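Local atomic coordinates of aminotransferase, class I (Staphylococcus aureus, PDB entry 2O1B), a protein that probably catalyses pyridoxal-phosphate-dependent transfer of amino groups between amino acids and 2-oxo acids, in the manner of aspartate aminotransferase. Residues A[123-128]-A[246-251]; A[158-163]-A[167-172]; A[214-219]-A[269-274]. One frame throughout, in Å; residues are numbered along the deposited sequence.

Contact 1. Residues A[123-128]-A[246-251]; sequences VAVPTC and IEIYSL. With PLP (pyridoxal-5'-phosphate), chain B.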
loop_
_atom_site.group_PDB
_atom_site.type_symbol
_atom_site.label_atom_id
_atom_site.label_comp_id
_atom_site.label_asym_id
_atom_site.label_seq_id
_atom_site.Cartn_x
_atom_site.Cartn_y
_atom_site.Cartn_z
ATOM N N VAL A 123 9.764 2.864 2.608
ATOM C CA VAL A 123 10.393 1.894 1.688
ATOM C C VAL A 123 10.243 2.311 0.207
ATOM O O VAL A 123 10.990 1.842 -0.651
ATOM C CB VAL A 123 9.978 0.390 1.951
ATOM C CG1 VAL A 123 10.139 -0.005 3.430
ATOM C CG2 VAL A 123 8.592 0.121 1.509
ATOM N N ALA A 124 9.304 3.215 -0.079
ATOM C CA ALA A 124 9.079 3.721 -1.444
ATOM C C ALA A 124 10.094 4.782 -1.888
ATOM O O ALA A 124 10.435 4.859 -3.081
ATOM C CB ALA A 124 7.643 4.241 -1.599
ATOM N N VAL A 125 10.604 5.564 -0.930
ATOM C CA VAL A 125 11.451 6.725 -1.232
ATOM C C VAL A 125 12.584 6.430 -2.215
ATOM O O VAL A 125 12.759 7.182 -3.167
ATOM C CB VAL A 125 12.035 7.448 0.042
ATOM C CG1 VAL A 125 12.989 8.556 -0.376
ATOM C CG2 VAL A 125 10.926 8.049 0.912
ATOM N N PRO A 126 13.378 5.360 -1.990
ATOM C CA PRO A 126 14.477 5.180 -2.956
ATOM C C PRO A 126 14.004 4.955 -4.388
ATOM O O PRO A 126 14.617 5.473 -5.329
ATOM C CB PRO A 126 15.202 3.949 -2.421
ATOM C CG PRO A 126 14.853 3.935 -0.933
ATOM C CD PRO A 126 13.431 4.340 -0.925
ATOM N N THR A 127 12.936 4.178 -4.560
ATOM C CA THR A 127 12.380 3.918 -5.892
ATOM C C THR A 127 12.030 5.238 -6.582
ATOM O O THR A 127 12.252 5.394 -7.797
ATOM C CB THR A 127 11.138 2.975 -5.822
ATOM O OG1 THR A 127 11.581 1.628 -5.621
ATOM C CG2 THR A 127 10.313 3.018 -7.102
ATOM N N CYS A 128 11.515 6.175 -5.781
ATOM C CA CYS A 128 11.105 7.498 -6.246
ATOM C C CYS A 128 12.231 8.481 -6.514
ATOM O O CYS A 128 12.068 9.375 -7.342
ATOM C CB CYS A 128 10.155 8.129 -5.245
ATOM S SG CYS A 128 8.678 7.174 -5.038
ATOM N N ILE A 246 12.791 15.551 3.436
ATOM C CA ILE A 246 11.394 15.338 3.815
ATOM C C ILE A 246 11.389 14.705 5.188
ATOM O O ILE A 246 12.363 14.066 5.595
ATOM C CB ILE A 246 10.614 14.406 2.839
ATOM C CG1 ILE A 246 11.328 13.058 2.661
ATOM C CG2 ILE A 246 10.366 15.107 1.511
ATOM C CD1 ILE A 246 10.492 11.996 1.913
ATOM N N GLU A 247 10.291 14.897 5.905
ATOM C CA GLU A 247 10.091 14.255 7.186
ATOM C C GLU A 247 8.850 13.384 7.113
ATOM O O GLU A 247 7.832 13.795 6.565
ATOM C CB GLU A 247 9.912 15.305 8.249
ATOM C CG GLU A 247 9.958 14.773 9.653
ATOM C CD GLU A 247 10.301 15.865 10.593
ATOM O OE1 GLU A 247 9.411 16.707 10.879
ATOM O OE2 GLU A 247 11.472 15.895 11.016
ATOM N N ILE A 248 8.936 12.185 7.676
ATOM C CA ILE A 248 7.811 11.247 7.651
ATOM C C ILE A 248 7.282 11.059 9.078
ATOM O O ILE A 248 8.034 10.793 10.010
ATOM C CB ILE A 248 8.202 9.940 6.949
ATOM C CG1 ILE A 248 8.246 10.184 5.427
ATOM C CG2 ILE A 248 7.215 8.816 7.293
ATOM C CD1 ILE A 248 8.742 9.054 4.602
ATOM N N TYR A 249 5.987 11.255 9.235
ATOM C CA TYR A 249 5.341 11.258 10.540
ATOM C C TYR A 249 4.253 10.195 10.552
ATOM O O TYR A 249 3.493 10.093 9.586
ATOM C CB TYR A 249 4.722 12.635 10.807
ATOM C CG TYR A 249 4.261 12.826 12.238
ATOM C CD1 TYR A 249 5.126 13.368 13.201
ATOM C CD2 TYR A 249 2.970 12.449 12.640
ATOM C CE1 TYR A 249 4.719 13.517 14.537
ATOM C CE2 TYR A 249 2.554 12.602 13.966
ATOM C CZ TYR A 249 3.439 13.126 14.907
ATOM O OH TYR A 249 3.032 13.267 16.216
ATOM N N SER A 250 4.170 9.425 11.642
ATOM C CA SER A 250 3.204 8.339 11.760
ATOM C C SER A 250 2.177 8.618 12.847
ATOM O O SER A 250 2.518 9.170 13.891
ATOM C CB SER A 250 3.914 7.019 12.088
ATOM O OG SER A 250 2.956 5.987 12.263
ATOM N N LEU A 251 0.928 8.231 12.602
ATOM C CA LEU A 251 -0.106 8.242 13.656
ATOM C C LEU A 251 -0.132 6.975 14.537
ATOM O O LEU A 251 -0.840 6.915 15.555
ATOM C CB LEU A 251 -1.490 8.488 13.047
ATOM C CG LEU A 251 -1.813 9.904 12.540
ATOM C CD1 LEU A 251 -1.203 10.201 11.179
ATOM C CD2 LEU A 251 -3.322 10.104 12.484
HETATM N N1 PLP B . 9.970 3.899 11.474
HETATM C C2 PLP B . 10.266 3.631 12.798
HETATM C C2A PLP B . 11.552 4.146 13.383
HETATM C C3 PLP B . 9.338 2.918 13.561
HETATM O O3 PLP B . 9.583 2.632 14.873
HETATM C C4 PLP B . 8.139 2.479 12.984
HETATM C C4A PLP B . 6.979 2.234 13.903
HETATM C C5 PLP B . 7.863 2.743 11.640
HETATM C C6 PLP B . 8.793 3.458 10.886
HETATM C C5A PLP B . 6.581 2.254 10.979
HETATM O O4P PLP B . 5.443 2.995 11.376
HETATM P P PLP B . 4.012 2.758 10.664
HETATM O O1P PLP B . 3.092 2.027 11.629
HETATM O O2P PLP B . 4.258 1.940 9.425
HETATM O O3P PLP B . 3.447 4.112 10.341
#
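I246 meets V125 tip to tip, its CD1 lying 4.1 Å from V125 CG2. The isoleucine holds CG1 between its backbone N and its carbonyl carbon (chi1 55°), and the extended outer torsion then carries CD1 from strand 245-250 toward helix 118-129. V125 answers with one branch, CG2, which faces the strand. The next residue, E247, belongs to the other face of the sheet, where Y98, S234 and the backbone N of I235 satisfy its buried carboxylate. The alternation of a beta strand then returns I248 to the helix side, and its CD1 comes within 4.4 Å of the same V125 CG2. A single methyl thus serves two isoleucines, a light apolar contact with the backbones still 10.0 Å apart at the CA atoms of V125 and I246. V218 of the adjoining strand also packs on both V125 and I248, closing the apolar layer. Y249 again turns to the opposite face, meeting F97 edge-to-face. At S250 the strand turns from packing to cofactor binding. With OG anti to the backbone N (chi1 177°), the hydroxyl donates a 2.7 Å hydrogen bond from OG to O3P of pyridoxal phosphate, while OG also accepts from S252 N. Backbone N atoms of T118 and K119, at the start of the same helix, grip the cofactor too, and Y81 of the second subunit contributes its hydroxyl as well. Such a helix start and strand end meeting at the cofactor is consistent with the phosphate-binding site of fold-type I aminotransferases.

Contact 2. Residues A[158-163]-A[167-172]; sequences VPLNLE and YLPDWS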
loop_
_atom_site.group_PDB
_atom_site.type_symbol
_atom_site.label_atom_id
_atom_site.label_comp_id
_atom_site.label_asym_id
_atom_site.label_seq_id
_atom_site.Cartn_x
_atom_site.Cartn_y
_atom_site.Cartn_z
ATOM N N VAL A 158 24.753 1.595 2.412
ATOM C CA VAL A 158 26.015 1.736 3.143
ATOM C C VAL A 158 25.709 2.242 4.558
ATOM O O VAL A 158 24.937 3.184 4.715
ATOM C CB VAL A 158 26.973 2.718 2.422
ATOM C CG1 VAL A 158 28.210 3.009 3.266
ATOM C CG2 VAL A 158 27.391 2.163 1.056
ATOM N N PRO A 159 26.340 1.635 5.597
ATOM C CA PRO A 159 25.998 2.012 6.974
ATOM C C PRO A 159 26.493 3.388 7.385
ATOM O O PRO A 159 27.627 3.759 7.072
ATOM C CB PRO A 159 26.710 0.954 7.827
ATOM C CG PRO A 159 27.259 -0.044 6.889
ATOM C CD PRO A 159 27.399 0.608 5.564
ATOM N N LEU A 160 25.634 4.132 8.076
ATOM C CA LEU A 160 26.014 5.356 8.763
ATOM C C LEU A 160 26.329 4.945 10.203
ATOM O O LEU A 160 25.426 4.683 10.998
ATOM C CB LEU A 160 24.866 6.385 8.724
ATOM C CG LEU A 160 25.030 7.718 9.487
ATOM C CD1 LEU A 160 26.195 8.555 8.942
ATOM C CD2 LEU A 160 23.734 8.527 9.487
ATOM N N ASN A 161 27.620 4.892 10.518
ATOM C CA ASN A 161 28.051 4.351 11.800
ATOM C C ASN A 161 27.838 5.310 12.975
ATOM O O ASN A 161 28.462 6.375 13.088
ATOM C CB ASN A 161 29.482 3.806 11.717
ATOM C CG ASN A 161 29.592 2.597 10.790
ATOM O OD1 ASN A 161 28.750 1.691 10.817
ATOM N ND2 ASN A 161 30.630 2.582 9.962
ATOM N N LEU A 162 26.910 4.922 13.846
ATOM C CA LEU A 162 26.563 5.721 15.015
ATOM C C LEU A 162 27.094 5.041 16.274
ATOM O O LEU A 162 26.995 3.822 16.422
ATOM C CB LEU A 162 25.048 5.920 15.101
ATOM C CG LEU A 162 24.329 6.367 13.819
ATOM C CD1 LEU A 162 22.825 6.393 14.032
ATOM C CD2 LEU A 162 24.813 7.725 13.354
ATOM N N GLU A 163 27.656 5.834 17.173
ATOM C CA GLU A 163 28.321 5.303 18.360
ATOM C C GLU A 163 27.672 5.787 19.646
ATOM O O GLU A 163 27.208 6.931 19.714
ATOM C CB GLU A 163 29.803 5.669 18.344
ATOM C CG GLU A 163 30.544 5.043 17.184
ATOM C CD GLU A 163 32.022 5.299 17.209
ATOM O OE1 GLU A 163 32.459 6.326 17.778
ATOM O OE2 GLU A 163 32.757 4.466 16.636
ATOM N N TYR A 167 24.818 8.365 19.752
ATOM C CA TYR A 167 24.430 7.893 18.415
ATOM C C TYR A 167 24.057 9.013 17.430
ATOM O O TYR A 167 23.013 8.960 16.763
ATOM C CB TYR A 167 23.290 6.862 18.517
ATOM C CG TYR A 167 23.705 5.562 19.156
ATOM C CD1 TYR A 167 23.348 5.261 20.475
ATOM C CD2 TYR A 167 24.472 4.629 18.444
ATOM C CE1 TYR A 167 23.731 4.055 21.065
ATOM C CE2 TYR A 167 24.855 3.429 19.020
ATOM C CZ TYR A 167 24.479 3.146 20.332
ATOM O OH TYR A 167 24.876 1.953 20.888
ATOM N N LEU A 168 24.911 10.033 17.352
ATOM C CA LEU A 168 24.714 11.135 16.421
ATOM C C LEU A 168 25.679 10.967 15.235
ATOM O O LEU A 168 26.761 10.395 15.404
ATOM C CB LEU A 168 24.955 12.467 17.136
ATOM C CG LEU A 168 23.986 12.921 18.234
ATOM C CD1 LEU A 168 24.381 14.326 18.714
ATOM C CD2 LEU A 168 22.516 12.888 17.770
ATOM N N PRO A 169 25.298 11.456 14.036
ATOM C CA PRO A 169 26.187 11.250 12.896
ATOM C C PRO A 169 27.490 12.010 13.064
ATOM O O PRO A 169 27.510 13.086 13.670
ATOM C CB PRO A 169 25.400 11.839 11.718
ATOM C CG PRO A 169 23.982 11.950 12.200
ATOM C CD PRO A 169 24.098 12.215 13.655
ATOM N N ASP A 170 28.575 11.445 12.544
ATOM C CA ASP A 170 29.831 12.168 12.470
ATOM C C ASP A 170 30.259 12.192 11.014
ATOM O O ASP A 170 30.899 11.254 10.514
ATOM C CB ASP A 170 30.918 11.537 13.345
ATOM C CG ASP A 170 32.190 12.389 13.400
ATOM O OD1 ASP A 170 33.045 12.141 14.269
ATOM O OD2 ASP A 170 32.340 13.320 12.585
ATOM N N TRP A 171 29.891 13.280 10.344
ATOM C CA TRP A 171 30.050 13.400 8.911
ATOM C C TRP A 171 31.517 13.385 8.487
ATOM O O TRP A 171 31.843 12.946 7.382
ATOM C CB TRP A 171 29.326 14.650 8.399
ATOM C CG TRP A 171 27.878 14.722 8.822
ATOM C CD1 TRP A 171 27.322 15.641 9.663
ATOM C CD2 TRP A 171 26.815 13.842 8.431
ATOM N NE1 TRP A 171 25.978 15.393 9.818
ATOM C CE2 TRP A 171 25.641 14.292 9.077
ATOM C CE3 TRP A 171 26.738 12.718 7.600
ATOM C CZ2 TRP A 171 24.402 13.663 8.908
ATOM C CZ3 TRP A 171 25.514 12.089 7.440
ATOM C CH2 TRP A 171 24.358 12.562 8.095
ATOM N N SER A 172 32.399 13.836 9.373
ATOM C CA SER A 172 33.832 13.857 9.081
ATOM C C SER A 172 34.437 12.452 9.050
ATOM O O SER A 172 35.520 12.253 8.497
ATOM C CB SER A 172 34.583 14.743 10.080
ATOM O OG SER A 172 34.776 14.078 11.320
HETATM O O HOH W 1 28.422 8.934 11.622
HETATM O O HOH W 2 28.251 8.730 16.568
HETATM O O HOH W 3 27.586 10.043 18.898
#
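E163 O accepts a hydrogen bond from Y167 N at 2.8 Å, bent to 141° at the hydrogen, and this closes an alpha-turn through which the chain leaves strand 156-161 and doubles back, the two touching parts running 130° apart. Strand 156-161 is the outermost strand at one end of the seven-stranded mixed sheet of the aminotransferase large domain, and the returning segment folds over its end. Beyond the turn, three waters take the place of direct backbone bonds: one links N161 O to D170 N, a second E163 N to L168 O, and a third E163 O to L168 N. Among the side chains, L162 takes part in most of the packing. Its CB lies 3.6 Å from Y167 CD2, in the plane of the tyrosine ring and at its edge, whereas the carbonyl carbon of E163 sits over one ring face. W340 holds the far end of that ring by a hydrogen bond to the phenol oxygen. The other end of L162 is directed at the proline, with CD2 3.8 Å from P169 CA. P169 in turn presses its CB on one face of the W171 indole, and L160 closes the row. With CG anti to the backbone N (chi1 176°), L160 sends CD1 obliquely to the same indole, 3.9 Å from W171 CZ3.

Contact 3. Residues A[214-219]-A[269-274]; sequences DTKIVH and KDMIQA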
loop_
_atom_site.group_PDB
_atom_site.type_symbol
_atom_site.label_atom_id
_atom_site.label_comp_id
_atom_site.label_asym_id
_atom_site.label_seq_id
_atom_site.Cartn_x
_atom_site.Cartn_y
_atom_site.Cartn_z
ATOM N N ASP A 214 23.682 16.759 -4.450
ATOM C CA ASP A 214 22.482 16.011 -4.841
ATOM C C ASP A 214 22.048 14.971 -3.802
ATOM O O ASP A 214 21.245 14.092 -4.106
ATOM C CB ASP A 214 22.554 15.433 -6.271
ATOM C CG ASP A 214 23.919 14.838 -6.623
ATOM O OD1 ASP A 214 24.873 14.918 -5.811
ATOM O OD2 ASP A 214 24.034 14.293 -7.749
ATOM N N THR A 215 22.553 15.096 -2.573
ATOM C CA THR A 215 22.166 14.195 -1.489
ATOM C C THR A 215 20.922 14.728 -0.775
ATOM O O THR A 215 20.904 15.864 -0.298
ATOM C CB THR A 215 23.292 13.998 -0.444
ATOM O OG1 THR A 215 24.556 13.818 -1.093
ATOM C CG2 THR A 215 23.010 12.785 0.440
ATOM N N LYS A 216 19.891 13.897 -0.688
ATOM C CA LYS A 216 18.686 14.269 0.047
ATOM C C LYS A 216 18.560 13.463 1.338
ATOM O O LYS A 216 19.144 12.390 1.471
ATOM C CB LYS A 216 17.430 14.077 -0.804
ATOM C CG LYS A 216 17.556 14.501 -2.265
ATOM C CD LYS A 216 17.558 13.274 -3.154
ATOM C CE LYS A 216 18.323 13.504 -4.449
ATOM N NZ LYS A 216 18.978 12.241 -4.838
ATOM N N ILE A 217 17.762 13.974 2.272
ATOM C CA ILE A 217 17.589 13.333 3.561
ATOM C C ILE A 217 16.131 12.945 3.750
ATOM O O ILE A 217 15.218 13.709 3.396
ATOM C CB ILE A 217 18.033 14.275 4.720
ATOM C CG1 ILE A 217 19.531 14.586 4.624
ATOM C CG2 ILE A 217 17.672 13.688 6.092
ATOM C CD1 ILE A 217 19.982 15.735 5.497
ATOM N N VAL A 218 15.923 11.752 4.299
ATOM C CA VAL A 218 14.609 11.333 4.754
ATOM C C VAL A 218 14.720 11.184 6.248
ATOM O O VAL A 218 15.487 10.359 6.725
ATOM C CB VAL A 218 14.186 9.965 4.180
ATOM C CG1 VAL A 218 12.808 9.558 4.728
ATOM C CG2 VAL A 218 14.159 10.016 2.677
ATOM N N HIS A 219 13.964 11.984 6.988
ATOM C CA HIS A 219 13.951 11.845 8.434
ATOM C C HIS A 219 12.697 11.105 8.882
ATOM O O HIS A 219 11.588 11.547 8.603
ATOM C CB HIS A 219 14.081 13.206 9.143
ATOM C CG HIS A 219 14.015 13.104 10.637
ATOM N ND1 HIS A 219 14.848 12.277 11.362
ATOM C CD2 HIS A 219 13.197 13.696 11.538
ATOM C CE1 HIS A 219 14.542 12.366 12.645
ATOM N NE2 HIS A 219 13.544 13.219 12.779
ATOM N N LYS A 269 9.723 19.784 -1.957
ATOM C CA LYS A 269 8.696 19.646 -3.013
ATOM C C LYS A 269 9.017 18.543 -4.033
ATOM O O LYS A 269 8.144 17.736 -4.376
ATOM C CB LYS A 269 8.409 20.983 -3.715
ATOM C CG LYS A 269 7.533 20.867 -4.982
ATOM C CD LYS A 269 6.913 22.200 -5.368
ATOM C CE LYS A 269 6.858 22.446 -6.876
ATOM N NZ LYS A 269 6.983 21.232 -7.733
ATOM N N ASP A 270 10.258 18.517 -4.515
ATOM C CA ASP A 270 10.673 17.530 -5.520
ATOM C C ASP A 270 10.458 16.101 -5.018
ATOM O O ASP A 270 9.900 15.256 -5.729
ATOM C CB ASP A 270 12.144 17.737 -5.928
ATOM C CG ASP A 270 12.346 18.950 -6.815
ATOM O OD1 ASP A 270 11.341 19.518 -7.307
ATOM O OD2 ASP A 270 13.522 19.330 -7.038
HETATM N N MSE A 271 10.894 15.843 -3.791
HETATM C CA MSE A 271 10.752 14.528 -3.186
HETATM C C MSE A 271 9.299 14.183 -2.924
HETATM O O MSE A 271 8.881 13.052 -3.159
HETATM C CB MSE A 271 11.550 14.443 -1.883
HETATM C CG MSE A 271 13.039 14.609 -2.101
HETATM SE SE MSE A 271 14.030 14.656 -0.439
HETATM C CE MSE A 271 13.981 12.756 -0.067
ATOM N N ILE A 272 8.534 15.149 -2.426
ATOM C CA ILE A 272 7.111 14.925 -2.204
ATOM C C ILE A 272 6.394 14.627 -3.530
ATOM O O ILE A 272 5.575 13.707 -3.613
ATOM C CB ILE A 272 6.468 16.118 -1.472
ATOM C CG1 ILE A 272 7.026 16.226 -0.038
ATOM C CG2 ILE A 272 4.940 16.025 -1.484
ATOM C CD1 ILE A 272 6.820 14.971 0.822
ATOM N N GLN A 273 6.710 15.386 -4.570
ATOM C CA GLN A 273 6.034 15.188 -5.853
ATOM C C GLN A 273 6.335 13.811 -6.449
ATOM O O GLN A 273 5.455 13.211 -7.058
ATOM C CB GLN A 273 6.322 16.322 -6.844
ATOM C CG GLN A 273 5.676 17.685 -6.486
ATOM C CD GLN A 273 4.208 17.590 -6.060
ATOM O OE1 GLN A 273 3.346 17.123 -6.816
ATOM N NE2 GLN A 273 3.919 18.053 -4.848
ATOM N N ALA A 274 7.562 13.315 -6.260
ATOM C CA ALA A 274 7.949 11.975 -6.732
ATOM C C ALA A 274 7.161 10.895 -5.986
ATOM O O ALA A 274 6.616 9.975 -6.603
ATOM C CB ALA A 274 9.453 11.755 -6.578
#
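Extended through its first bonds, with CG anti to the carbonyl carbon (chi1 -63°), the selenomethionine M271 reaches from helix 269-282 to the strand at K216, and a bend at chi3 (77°) turns its methyl along the strand toward V218. The SE atom lies 3.5 Å from K216 CB, and CE, itself 3.8 Å from K216 CB, passes on to touch V218 CG2 at 3.9 Å, the side chains crossing at a slant in both pairs. CE also rests 3.8 Å from I217 O, so the methyl spans three successive strand residues. K216 contributes just the base of its chain; bends at chi2 and chi4 lead the ammonium away from M271 to K183 O, its main partner, with a weak bond to D214 O beside it. One long side chain spans the 10.5 Å between the short strand and helix axes, which cross at -66°. Helix 269-282 packs here on one face of the large-domain sheet, M271 also touching I246 of strand 245-250 and L184 of strand 182-187, the two strands flanking 216-220, while helix 118-129 adjoins through V125 against V218 and C128 against A274.

Overall arrangement
All three contacts are built on one seven-stranded sheet, at different places along it. Contacts 1 and 3 are neighbours, with centres about 9 Å apart: strands 245-250 and 216-220 run side by side, joined by probable hydrogen bonds from I248 N to H219 O (2.9 Å) and from H219 N to I246 O (3.0 Å). Their segments alternate along the sequence. V125 CG1 packs 3.6 Å from V218 CG2, joining the two contacts in one apolar layer. Contact 2 lies at the sheet's far margin, its centre about 21 Å from that of contact 1 and 20 Å from that of contact 3. Contact 1 alone binds pyridoxal phosphate directly, through S250; the V218 side chain stands about 9 Å from a cofactor and that of L162 about 12 Å.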